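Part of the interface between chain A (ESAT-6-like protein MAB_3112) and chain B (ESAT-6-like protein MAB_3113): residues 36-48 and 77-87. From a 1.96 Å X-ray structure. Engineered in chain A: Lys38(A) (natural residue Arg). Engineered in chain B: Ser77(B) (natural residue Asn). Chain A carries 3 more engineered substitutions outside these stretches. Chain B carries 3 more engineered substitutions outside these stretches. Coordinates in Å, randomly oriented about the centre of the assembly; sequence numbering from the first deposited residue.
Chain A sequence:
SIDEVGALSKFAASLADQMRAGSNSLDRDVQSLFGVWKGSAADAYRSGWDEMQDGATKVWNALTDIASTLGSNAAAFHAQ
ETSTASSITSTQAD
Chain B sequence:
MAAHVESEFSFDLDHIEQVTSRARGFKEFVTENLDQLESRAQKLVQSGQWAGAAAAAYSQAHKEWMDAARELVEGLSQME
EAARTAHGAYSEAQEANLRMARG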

# COMPACT_ATOMS: atom_id res chain seq x y z
N VAL A 36 -4.01 7.64 24.37
CA VAL A 36 -4.76 6.92 25.41
C VAL A 36 -4.46 5.43 25.46
O VAL A 36 -4.49 4.82 26.54
CB VAL A 36 -6.28 7.05 25.25
CG1 VAL A 36 -6.74 8.51 25.41
CG2 VAL A 36 -6.72 6.45 23.93
N TRP A 37 -4.16 4.83 24.33
CA TRP A 37 -3.97 3.38 24.30
C TRP A 37 -2.55 3.03 24.65
O TRP A 37 -1.62 3.42 23.94
CB TRP A 37 -4.36 2.86 22.94
CG TRP A 37 -4.40 1.39 22.79
CD1 TRP A 37 -4.55 0.43 23.78
CD2 TRP A 37 -4.28 0.68 21.56
NE1 TRP A 37 -4.57 -0.82 23.22
CE2 TRP A 37 -4.41 -0.70 21.85
CE3 TRP A 37 -4.11 1.09 20.22
CZ2 TRP A 37 -4.36 -1.67 20.88
CZ3 TRP A 37 -4.07 0.11 19.23
CH2 TRP A 37 -4.19 -1.26 19.56
N LYS A 38 -2.40 2.33 25.78
CA LYS A 38 -1.11 1.90 26.32
C LYS A 38 -1.05 0.36 26.49
O LYS A 38 -2.07 -0.32 26.52
CB LYS A 38 -0.86 2.53 27.70
CG LYS A 38 -1.21 4.02 27.80
CD LYS A 38 -0.36 4.85 26.85
CE LYS A 38 -0.60 6.36 27.01
NZ LYS A 38 0.50 7.15 26.37
N GLY A 39 0.15 -0.18 26.61
CA GLY A 39 0.33 -1.60 26.88
C GLY A 39 0.83 -2.40 25.69
O GLY A 39 1.12 -1.86 24.60
N SER A 40 0.91 -3.71 25.89
CA SER A 40 1.50 -4.61 24.90
C SER A 40 0.75 -4.65 23.56
O SER A 40 1.37 -4.82 22.52
CB SER A 40 1.61 -6.03 25.48
OG SER A 40 0.35 -6.61 25.68
N ALA A 41 -0.57 -4.47 23.56
CA ALA A 41 -1.30 -4.49 22.29
C ALA A 41 -1.08 -3.16 21.57
O ALA A 41 -0.89 -3.10 20.33
CB ALA A 41 -2.78 -4.73 22.50
N ALA A 42 -1.05 -2.08 22.32
CA ALA A 42 -0.74 -0.81 21.69
C ALA A 42 0.64 -0.86 21.04
O ALA A 42 0.82 -0.35 19.93
CB ALA A 42 -0.85 0.29 22.69
N ASP A 43 1.59 -1.52 21.70
CA ASP A 43 2.96 -1.58 21.24
C ASP A 43 3.02 -2.38 19.97
O ASP A 43 3.73 -2.02 19.02
CB ASP A 43 3.88 -2.22 22.30
CG ASP A 43 4.12 -1.30 23.50
OD1 ASP A 43 3.89 -0.08 23.38
OD2 ASP A 43 4.54 -1.80 24.57
N ALA A 44 2.28 -3.48 19.94
CA ALA A 44 2.27 -4.35 18.76
C ALA A 44 1.59 -3.64 17.59
O ALA A 44 2.01 -3.76 16.45
CB ALA A 44 1.55 -5.65 19.08
N TYR A 45 0.54 -2.88 17.87
CA TYR A 45 -0.13 -2.09 16.85
C TYR A 45 0.81 -1.05 16.24
O TYR A 45 0.89 -0.89 15.03
CB TYR A 45 -1.34 -1.39 17.47
CG TYR A 45 -2.36 -0.88 16.47
CD1 TYR A 45 -2.27 0.39 15.95
CD2 TYR A 45 -3.45 -1.65 16.13
CE1 TYR A 45 -3.22 0.88 15.09
CE2 TYR A 45 -4.39 -1.18 15.25
CZ TYR A 45 -4.28 0.10 14.75
OH TYR A 45 -5.26 0.58 13.88
N ARG A 46 1.50 -0.31 17.09
CA ARG A 46 2.51 0.62 16.62
C ARG A 46 3.55 -0.03 15.70
O ARG A 46 3.90 0.55 14.70
CB ARG A 46 3.20 1.30 17.79
CG ARG A 46 4.25 2.30 17.33
CD ARG A 46 5.07 2.82 18.49
NE ARG A 46 4.27 3.39 19.56
CZ ARG A 46 4.08 4.69 19.77
NH1 ARG A 46 4.60 5.60 18.94
NH2 ARG A 46 3.35 5.10 20.81
N SER A 47 4.06 -1.23 16.01
CA SER A 47 5.04 -1.80 15.12
C SER A 47 4.40 -2.44 13.85
O SER A 47 5.00 -2.45 12.80
CB SER A 47 6.01 -2.72 15.87
OG SER A 47 5.44 -3.94 16.21
N GLY A 48 3.15 -2.87 13.93
CA GLY A 48 2.40 -3.25 12.76
C GLY A 48 2.22 -2.10 11.78
O GLY A 48 2.40 -2.27 10.57
N SER B 77 -1.98 -7.15 9.41
CA SER B 77 -2.29 -8.35 10.20
C SER B 77 -1.88 -8.23 11.64
O SER B 77 -2.61 -8.63 12.52
CB SER B 77 -1.62 -9.60 9.62
OG SER B 77 -2.32 -10.03 8.47
N GLN B 78 -0.72 -7.62 11.87
CA GLN B 78 -0.27 -7.32 13.21
C GLN B 78 -1.18 -6.32 13.93
O GLN B 78 -1.46 -6.47 15.12
CB GLN B 78 1.16 -6.81 13.15
CG GLN B 78 1.70 -6.45 14.49
CD GLN B 78 3.21 -6.36 14.50
OE1 GLN B 78 3.86 -6.42 13.44
NE2 GLN B 78 3.78 -6.21 15.69
N MET B 79 -1.64 -5.30 13.22
CA MET B 79 -2.53 -4.29 13.76
C MET B 79 -3.86 -4.91 14.15
O MET B 79 -4.38 -4.65 15.25
CB MET B 79 -2.74 -3.19 12.73
CG MET B 79 -1.52 -2.33 12.52
SD MET B 79 -1.61 -1.29 11.03
CE MET B 79 -2.87 -0.16 11.50
N GLU B 80 -4.40 -5.73 13.27
CA GLU B 80 -5.62 -6.47 13.57
C GLU B 80 -5.52 -7.40 14.75
O GLU B 80 -6.42 -7.41 15.58
CB GLU B 80 -6.11 -7.20 12.33
CG GLU B 80 -6.53 -6.24 11.22
CD GLU B 80 -6.91 -6.95 9.93
OE1 GLU B 80 -6.25 -7.96 9.58
OE2 GLU B 80 -7.85 -6.48 9.25
N GLU B 81 -4.45 -8.19 14.88
CA GLU B 81 -4.26 -9.03 16.07
C GLU B 81 -4.19 -8.17 17.34
O GLU B 81 -4.76 -8.50 18.36
CB GLU B 81 -3.00 -9.94 15.96
CG GLU B 81 -2.61 -10.66 17.25
CD GLU B 81 -1.13 -11.06 17.32
OE1 GLU B 81 -0.54 -11.39 16.26
OE2 GLU B 81 -0.56 -11.04 18.43
N ALA B 82 -3.48 -7.05 17.26
CA ALA B 82 -3.39 -6.16 18.40
C ALA B 82 -4.77 -5.56 18.79
O ALA B 82 -5.12 -5.47 19.97
CB ALA B 82 -2.40 -5.07 18.10
N ALA B 83 -5.55 -5.15 17.81
CA ALA B 83 -6.84 -4.54 18.11
C ALA B 83 -7.76 -5.59 18.68
O ALA B 83 -8.52 -5.34 19.63
CB ALA B 83 -7.43 -3.93 16.87
N ARG B 84 -7.66 -6.80 18.12
CA ARG B 84 -8.43 -7.93 18.65
C ARG B 84 -8.09 -8.15 20.10
O ARG B 84 -8.99 -8.30 20.96
CB ARG B 84 -8.12 -9.20 17.87
CG ARG B 84 -8.79 -9.27 16.53
CD ARG B 84 -8.89 -10.73 16.07
NE ARG B 84 -7.60 -11.37 15.78
CZ ARG B 84 -6.89 -11.18 14.67
NH1 ARG B 84 -7.30 -10.34 13.74
NH2 ARG B 84 -5.74 -11.82 14.50
N THR B 85 -6.79 -8.15 20.38
CA THR B 85 -6.30 -8.33 21.75
C THR B 85 -6.87 -7.27 22.67
O THR B 85 -7.23 -7.57 23.78
CB THR B 85 -4.76 -8.27 21.85
OG1 THR B 85 -4.22 -9.39 21.18
CG2 THR B 85 -4.27 -8.37 23.29
N ALA B 86 -6.94 -6.04 22.20
CA ALA B 86 -7.49 -4.96 22.99
C ALA B 86 -8.99 -5.17 23.27
O ALA B 86 -9.43 -4.82 24.36
CB ALA B 86 -7.23 -3.61 22.32
N HIS B 87 -9.73 -5.77 22.32
CA HIS B 87 -11.19 -5.99 22.43
C HIS B 87 -11.56 -7.22 23.26
O HIS B 87 -12.72 -7.48 23.45
CB HIS B 87 -11.85 -6.22 21.04
CG HIS B 87 -11.70 -5.10 20.07
ND1 HIS B 87 -11.90 -3.78 20.41
CD2 HIS B 87 -11.38 -5.10 18.75
CE1 HIS B 87 -11.70 -3.01 19.36
NE2 HIS B 87 -11.38 -3.79 18.34

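What lets the two helices come so close? Their axes run nearly antiparallel, at 164°, and approach to 7.6 Å, a spacing that small residues permit. Ala82(B) sits at the centre: its CB lies 3.3 Å from Ala41(A) O, 4.1 Å from Ala44(A) CB and 3.9 Å from Tyr45(A) CB. Gly48(A) also fits the close packing, since a CB there would point toward chain B and come to 3.0 Å from both Gln78(B) CB and Met79(B) CG.

How do the aromatic rings take part? Met79(B) CB lies over one face of the Tyr45(A) ring, 4.0 Å from its centroid, in a CH-pi contact, and Met79(B) CE reaches to 3.6 Å from Tyr45(A) CZ. The tyrosine hydroxyl is hydrogen-bonded elsewhere in the structure. Trp37(A), in the loop before the helix, extends the apolar surface, placing CZ2 3.8 Å from Ala86(B) CB.

Where do polar groups meet? Gln78(B), whose CA-to-CB bond points toward chain A and whose chi1 and chi2 are both t, brings its amide close to a side-chain and a backbone oxygen: NE2 is 2.9 Å from Ser47(A) OG and 3.1 Å from Ala44(A) O, though the geometry leaves hydrogen bonding open. Within chain A, Ser47(A) OG donates a weak hydrogen bond to Ala44(A) O at 3.4 Å.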